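Local atomic coordinates of putative sugar binding protein (PDB entry 3KEZ), a protein that probably binds sugars at the outer membrane of Bacteroides vulgatus, as a calcium-binding member of the SusD family of nutrient-binding proteins. Residues 93-96 with 97-101; 335-338 with 339-342. All blocks are in the same frame, centred on the assembly; numbering follows the deposited sequence.

Contact 1: 93-96 with 97-101; sequences NLIL and MNVDK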
ATOM      1  N   ASN A  93       5.650  19.314   3.580  1.00 10.47           N
ATOM      2  CA  ASN A  93       5.731  20.443   4.519  1.00  8.48           C
ATOM      3  C   ASN A  93       6.130  21.732   3.856  1.00 11.17           C
ATOM      4  O   ASN A  93       5.525  22.771   4.117  1.00  9.56           O
ATOM      5  CB  ASN A  93       6.714  20.131   5.658  1.00  9.50           C
ATOM      6  CG  ASN A  93       6.237  18.970   6.522  1.00  9.05           C
ATOM      7  OD1 ASN A  93       5.075  18.554   6.407  1.00  9.57           O
ATOM      8  ND2 ASN A  93       7.109  18.448   7.387  1.00  7.91           N
ATOM      9  N   LEU A  94       7.134  21.664   2.980  1.00 10.10           N
ATOM     10  CA  LEU A  94       7.533  22.831   2.189  1.00 11.86           C
ATOM     11  C   LEU A  94       6.330  23.409   1.463  1.00 10.70           C
ATOM     12  O   LEU A  94       6.090  24.631   1.521  1.00 13.69           O
ATOM     13  CB  LEU A  94       8.638  22.482   1.186  1.00 11.39           C
ATOM     14  CG  LEU A  94       9.136  23.630   0.297  1.00 11.21           C
ATOM     15  CD1 LEU A  94       9.753  24.777   1.126  1.00 11.30           C
ATOM     16  CD2 LEU A  94      10.128  23.117  -0.736  1.00 16.11           C
ATOM     17  N   ILE A  95       5.562  22.550   0.801  1.00 10.67           N
ATOM     18  CA  ILE A  95       4.379  23.008   0.091  1.00 10.12           C
ATOM     19  C   ILE A  95       3.378  23.604   1.078  1.00  9.00           C
ATOM     20  O   ILE A  95       2.847  24.701   0.867  1.00  9.39           O
ATOM     21  CB  ILE A  95       3.678  21.867  -0.700  1.00  7.98           C
ATOM     22  CG1 ILE A  95       4.455  21.560  -1.964  1.00  9.66           C
ATOM     23  CG2 ILE A  95       2.200  22.249  -1.068  1.00  9.84           C
ATOM     24  CD1 ILE A  95       4.091  20.180  -2.624  1.00 15.55           C
ATOM     25  N   LEU A  96       3.111  22.868   2.147  1.00 12.31           N
ATOM     26  CA  LEU A  96       1.977  23.200   3.022  1.00 10.13           C
ATOM     27  C   LEU A  96       2.231  24.489   3.801  1.00 12.23           C
ATOM     28  O   LEU A  96       1.292  25.235   4.052  1.00 10.22           O
ATOM     29  CB  LEU A  96       1.609  22.013   3.928  1.00 12.04           C
ATOM     30  CG  LEU A  96       0.989  20.876   3.111  1.00 12.99           C
ATOM     31  CD1 LEU A  96       0.828  19.606   3.925  1.00  9.46           C
ATOM     32  CD2 LEU A  96      -0.364  21.380   2.448  1.00  8.08           C
HETATM   33  N   MSE A  97       3.501  24.779   4.114  1.00  8.72           N
HETATM   34  CA  MSE A  97       3.837  25.992   4.823  1.00 11.17           C
HETATM   35  C   MSE A  97       3.790  27.230   3.913  1.00 13.73           C
HETATM   36  O   MSE A  97       3.853  28.368   4.395  1.00 16.42           O
HETATM   37  CB  MSE A  97       5.238  25.871   5.445  1.00 10.62           C
HETATM   38  CG  MSE A  97       5.375  24.844   6.554  1.00 14.00           C
HETATM   39 SE   MSE A  97       7.255  24.650   7.016  0.75 12.29          SE
HETATM   40  CE  MSE A  97       7.443  26.211   8.082  1.00 16.89           C
ATOM     41  N   ASN A  98       3.662  27.026   2.612  1.00 10.44           N
ATOM     42  CA  ASN A  98       3.778  28.129   1.665  1.00 13.00           C
ATOM     43  C   ASN A  98       2.567  28.341   0.792  1.00 13.57           C
ATOM     44  O   ASN A  98       2.240  29.479   0.457  1.00 14.23           O
ATOM     45  CB  ASN A  98       5.038  27.937   0.810  1.00 10.50           C
ATOM     46  CG  ASN A  98       6.281  28.316   1.555  1.00 18.58           C
ATOM     47  OD1 ASN A  98       6.634  29.493   1.635  1.00 18.20           O
ATOM     48  ND2 ASN A  98       6.935  27.333   2.153  1.00  9.99           N
ATOM     49  N   VAL A  99       1.863  27.260   0.480  1.00 13.10           N
ATOM     50  CA  VAL A  99       0.836  27.311  -0.527  1.00 15.18           C
ATOM     51  C   VAL A  99      -0.267  28.312  -0.217  1.00 16.78           C
ATOM     52  O   VAL A  99      -0.796  28.934  -1.137  1.00 15.85           O
ATOM     53  CB  VAL A  99       0.204  25.906  -0.825  1.00 14.65           C
ATOM     54  CG1 VAL A  99      -0.512  25.369   0.394  1.00 13.20           C
ATOM     55  CG2 VAL A  99      -0.727  26.012  -2.004  1.00 14.44           C
ATOM     56  N   ASP A 100      -0.636  28.460   1.050  1.00 18.25           N
ATOM     57  CA  ASP A 100      -1.739  29.371   1.405  1.00 17.39           C
ATOM     58  C   ASP A 100      -1.308  30.846   1.426  1.00 18.08           C
ATOM     59  O   ASP A 100      -2.138  31.724   1.455  1.00 17.75           O
ATOM     60  CB  ASP A 100      -2.342  28.988   2.759  1.00 16.79           C
ATOM     61  CG  ASP A 100      -3.042  27.634   2.727  1.00 17.99           C
ATOM     62  OD1 ASP A 100      -3.585  27.257   1.664  1.00 15.24           O
ATOM     63  OD2 ASP A 100      -3.073  26.964   3.780  1.00 22.80           O
ATOM     64  N   LYS A 101      -0.011  31.098   1.386  1.00 19.37           N
ATOM     65  CA  LYS A 101       0.507  32.448   1.378  1.00 21.00           C
ATOM     66  C   LYS A 101       0.548  33.020  -0.024  1.00 23.06           C
ATOM     67  O   LYS A 101       0.644  34.235  -0.177  1.00 22.09           O
ATOM     68  CB  LYS A 101       1.904  32.475   1.968  1.00 21.35           C
ATOM     69  CG  LYS A 101       1.965  31.991   3.426  1.00 29.05           C
ATOM     70  CD  LYS A 101       3.406  31.838   3.904  1.00 30.55           C
ATOM     71  CE  LYS A 101       3.471  31.581   5.398  1.00 36.10           C
ATOM     72  NZ  LYS A 101       4.760  32.068   5.983  1.00 46.16           N
TER
HETATM   73  O   HOH W   1      -1.331  24.770   4.130  1.00 14.78           O
HETATM   74  O   HOH W   2       0.740  27.949   3.586  1.00 18.37           O
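Asn98 folds its carboxamide back over the last turn of helix 80-96 and gives an N-H to the carbonyl of Leu94, with ND2 to O at 2.9 Å. The bond is nearly straight (169°), and it lies both in the carbonyl plane and close to the plane of the donating amide. CG stands beside the backbone N of Asn98 (chi1 -77°), which turns the amide toward Leu94; the Leu94 side chain crosses it at an angle, methyl CD1 3.9 Å from ND2. While its side chain serves Leu94, the backbone N of Asn98 goes to Ile95 O at 3.0 Å, from above the carbonyl plane. That same oxygen takes a second, more axial bond from Val99 N at 2.8 Å, so two amides grip it where the helix runs out. Met97 N still makes a regular helical bond to Asn93 O (2.9 Å), and CG of this selenomethionine packs against the same oxygen. The Ile95 and Val99 side chains cross at a slant, Ile95 CG2 4.2 Å from Val99 CB. Shortened to an alanine, Asn98 would probably leave Leu94 O without this side-chain donor and Leu94 CD1 without the group packed against it. Farther out, two waters donate to Leu96 O: one also donates to Asp100 OD2, the other accepts from Asp100 N, tying the helix end to the following turn. Asp100 is itself held by salt bridges to Lys112 and Lys116, and the Asn93 amide is fixed by Arg123 and by the carbonyls of Val151 and Glu153. The turn thus closes helix 80-96 before helix 109-134, with Ile95 packed on Ile23, Leu27 and Ile30 of helix 20-34 and on Ala119, and Leu96 lying against Lys116, Leu120 and Arg123 of helix 109-134.

Contact 2: 335-338 with 339-342; sequences IRLS and EAYL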
ATOM      1  N   ILE A 335      -3.194   2.136  -5.378  1.00  8.98           N
ATOM      2  CA  ILE A 335      -4.572   2.195  -4.838  1.00 10.80           C
ATOM      3  C   ILE A 335      -5.612   1.890  -5.954  1.00 11.55           C
ATOM      4  O   ILE A 335      -5.646   2.540  -7.013  1.00 11.98           O
ATOM      5  CB  ILE A 335      -4.920   3.594  -4.218  1.00 13.87           C
ATOM      6  CG1 ILE A 335      -3.903   3.981  -3.129  1.00 13.24           C
ATOM      7  CG2 ILE A 335      -6.398   3.615  -3.668  1.00  9.83           C
ATOM      8  CD1 ILE A 335      -4.064   5.408  -2.602  1.00  8.75           C
ATOM      9  N   ARG A 336      -6.453   0.889  -5.689  1.00 10.89           N
ATOM     10  CA  ARG A 336      -7.440   0.385  -6.618  1.00 12.15           C
ATOM     11  C   ARG A 336      -8.867   0.451  -6.070  1.00 11.14           C
ATOM     12  O   ARG A 336      -9.075   0.220  -4.867  1.00  9.24           O
ATOM     13  CB  ARG A 336      -7.139  -1.085  -6.937  1.00  8.22           C
ATOM     14  CG  ARG A 336      -5.846  -1.303  -7.698  1.00 14.49           C
ATOM     15  CD  ARG A 336      -5.884  -2.597  -8.500  1.00 14.19           C
ATOM     16  NE  ARG A 336      -5.766  -3.788  -7.670  1.00  9.61           N
ATOM     17  CZ  ARG A 336      -6.620  -4.820  -7.598  1.00 10.53           C
ATOM     18  NH1 ARG A 336      -7.756  -4.838  -8.268  1.00  9.59           N
ATOM     19  NH2 ARG A 336      -6.327  -5.856  -6.812  1.00  8.75           N
ATOM     20  N   LEU A 337      -9.839   0.705  -6.963  1.00 11.62           N
ATOM     21  CA  LEU A 337     -11.258   0.664  -6.596  1.00  9.19           C
ATOM     22  C   LEU A 337     -11.672  -0.637  -5.907  1.00 10.68           C
ATOM     23  O   LEU A 337     -12.509  -0.599  -5.008  1.00  9.22           O
ATOM     24  CB  LEU A 337     -12.150   0.881  -7.786  1.00  9.45           C
ATOM     25  CG  LEU A 337     -13.622   1.129  -7.516  1.00  7.99           C
ATOM     26  CD1 LEU A 337     -13.903   2.412  -6.654  1.00 11.79           C
ATOM     27  CD2 LEU A 337     -14.337   1.243  -8.881  1.00 12.81           C
ATOM     28  N   SER A 338     -11.063  -1.767  -6.291  1.00  9.90           N
ATOM     29  CA  SER A 338     -11.328  -3.054  -5.645  1.00  8.47           C
ATOM     30  C   SER A 338     -11.103  -2.977  -4.132  1.00  8.72           C
ATOM     31  O   SER A 338     -11.847  -3.587  -3.384  1.00  8.87           O
ATOM     32  CB  SER A 338     -10.459  -4.189  -6.247  1.00  9.17           C
ATOM     33  OG  SER A 338     -10.827  -4.562  -7.558  1.00  9.34           O
ATOM     34  N   GLU A 339     -10.077  -2.231  -3.688  1.00 10.94           N
ATOM     35  CA  GLU A 339      -9.831  -2.063  -2.257  1.00 12.11           C
ATOM     36  C   GLU A 339     -10.958  -1.247  -1.589  1.00 11.49           C
ATOM     37  O   GLU A 339     -11.358  -1.591  -0.458  1.00 11.75           O
ATOM     38  CB  GLU A 339      -8.454  -1.463  -1.903  1.00 12.69           C
ATOM     39  CG  GLU A 339      -8.189  -1.481  -0.363  1.00 10.51           C
ATOM     40  CD  GLU A 339      -7.104  -0.555   0.109  1.00  9.87           C
ATOM     41  OE1 GLU A 339      -6.371  -0.019  -0.742  1.00 10.02           O
ATOM     42  OE2 GLU A 339      -6.940  -0.390   1.357  1.00 15.71           O
ATOM     43  N   ALA A 340     -11.476  -0.201  -2.233  1.00 12.27           N
ATOM     44  CA  ALA A 340     -12.618   0.498  -1.630  1.00 11.08           C
ATOM     45  C   ALA A 340     -13.752  -0.479  -1.399  1.00 12.07           C
ATOM     46  O   ALA A 340     -14.347  -0.442  -0.326  1.00 15.16           O
ATOM     47  CB  ALA A 340     -13.091   1.725  -2.411  1.00  6.27           C
ATOM     48  N   TYR A 341     -14.031  -1.374  -2.352  1.00  9.14           N
ATOM     49  CA  TYR A 341     -15.097  -2.375  -2.155  1.00  8.89           C
ATOM     50  C   TYR A 341     -14.818  -3.268  -0.933  1.00 10.48           C
ATOM     51  O   TYR A 341     -15.704  -3.505  -0.132  1.00  9.07           O
ATOM     52  CB  TYR A 341     -15.304  -3.243  -3.392  1.00  7.98           C
ATOM     53  CG  TYR A 341     -16.245  -2.639  -4.391  1.00  8.39           C
ATOM     54  CD1 TYR A 341     -15.810  -1.636  -5.262  1.00 12.28           C
ATOM     55  CD2 TYR A 341     -17.545  -3.093  -4.506  1.00 11.89           C
ATOM     56  CE1 TYR A 341     -16.696  -1.044  -6.164  1.00 12.33           C
ATOM     57  CE2 TYR A 341     -18.420  -2.547  -5.415  1.00 14.65           C
ATOM     58  CZ  TYR A 341     -17.995  -1.511  -6.236  1.00 11.55           C
ATOM     59  OH  TYR A 341     -18.856  -0.962  -7.153  1.00  8.89           O
ATOM     60  N   LEU A 342     -13.593  -3.785  -0.831  1.00 10.04           N
ATOM     61  CA  LEU A 342     -13.197  -4.650   0.287  1.00 11.57           C
ATOM     62  C   LEU A 342     -13.178  -3.924   1.627  1.00  9.36           C
ATOM     63  O   LEU A 342     -13.527  -4.516   2.673  1.00  8.64           O
ATOM     64  CB  LEU A 342     -11.842  -5.304   0.016  1.00  9.73           C
ATOM     65  CG  LEU A 342     -11.799  -6.273  -1.179  1.00 13.23           C
ATOM     66  CD1 LEU A 342     -10.387  -6.325  -1.777  1.00 12.93           C
ATOM     67  CD2 LEU A 342     -12.355  -7.678  -0.725  1.00  9.73           C
TER
HETATM   68  O   HOH W   3      -5.713  -0.795  -3.472  1.00 14.51           O
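Glu339, which returns toward Arg336 at the start of helix 337-350, carries a carboxylate whose OE2 is gripped by Arg204, Arg388 and Asn343. Its other oxygen, OE1, takes a bond of 2.9 Å from a water, which in turn accepts from Arg336 N. With CG anti to the backbone N (chi1 -173°) and the chain extended, the carboxylate reaches back far enough for this bridge, a water-mediated link to the amide of the N-cap residue. The backbone completes the turn from Arg336 O to Glu339 N at 2.9 Å. Tyr341 N bonds Leu337 O at 3.2 Å, and that oxygen also lies in the plane of the Tyr341 ring at its edge, 3.5 Å from CD1. The Leu337 side chain crosses that of Tyr341 obliquely, Leu337 CG 4.0 Å from Tyr341 CE1. One residue on, Leu342 N donates to Ser338 O, and Leu342 CD1 flanks the same oxygen at 3.5 Å. Outward, Arg336 makes salt bridges to Glu254, Glu391 and Glu395, Ser338 OG bonds Glu254 and Arg367, and Tyr341 OH bonds Glu227. Buried charges are therefore matched by opposite ones where strand 332-336 passes into the helix, and a carboxylate at the helix's N-terminal end is likely to gain further from the helix dipole.

Both contacts are helix termini, at opposite ends: contact 1 finishes helix 80-96, contact 2 begins helix 337-350. They share no element; their centres lie 31 Å apart and their nearest atoms about 16 Å. Contact 1 is partly buried, far from the centre of the chain, and uses a neutral amide, waters and a carboxylate paired with lysines. Contact 2 is wholly buried, nearer the middle and nearer the calcium site, the Arg336 side chain still about 11 Å from that of the calcium ligand Asn331. There a network of arginines and glutamates does the work, joining a strand to several helices, whereas contact 1 leads from helix into loop.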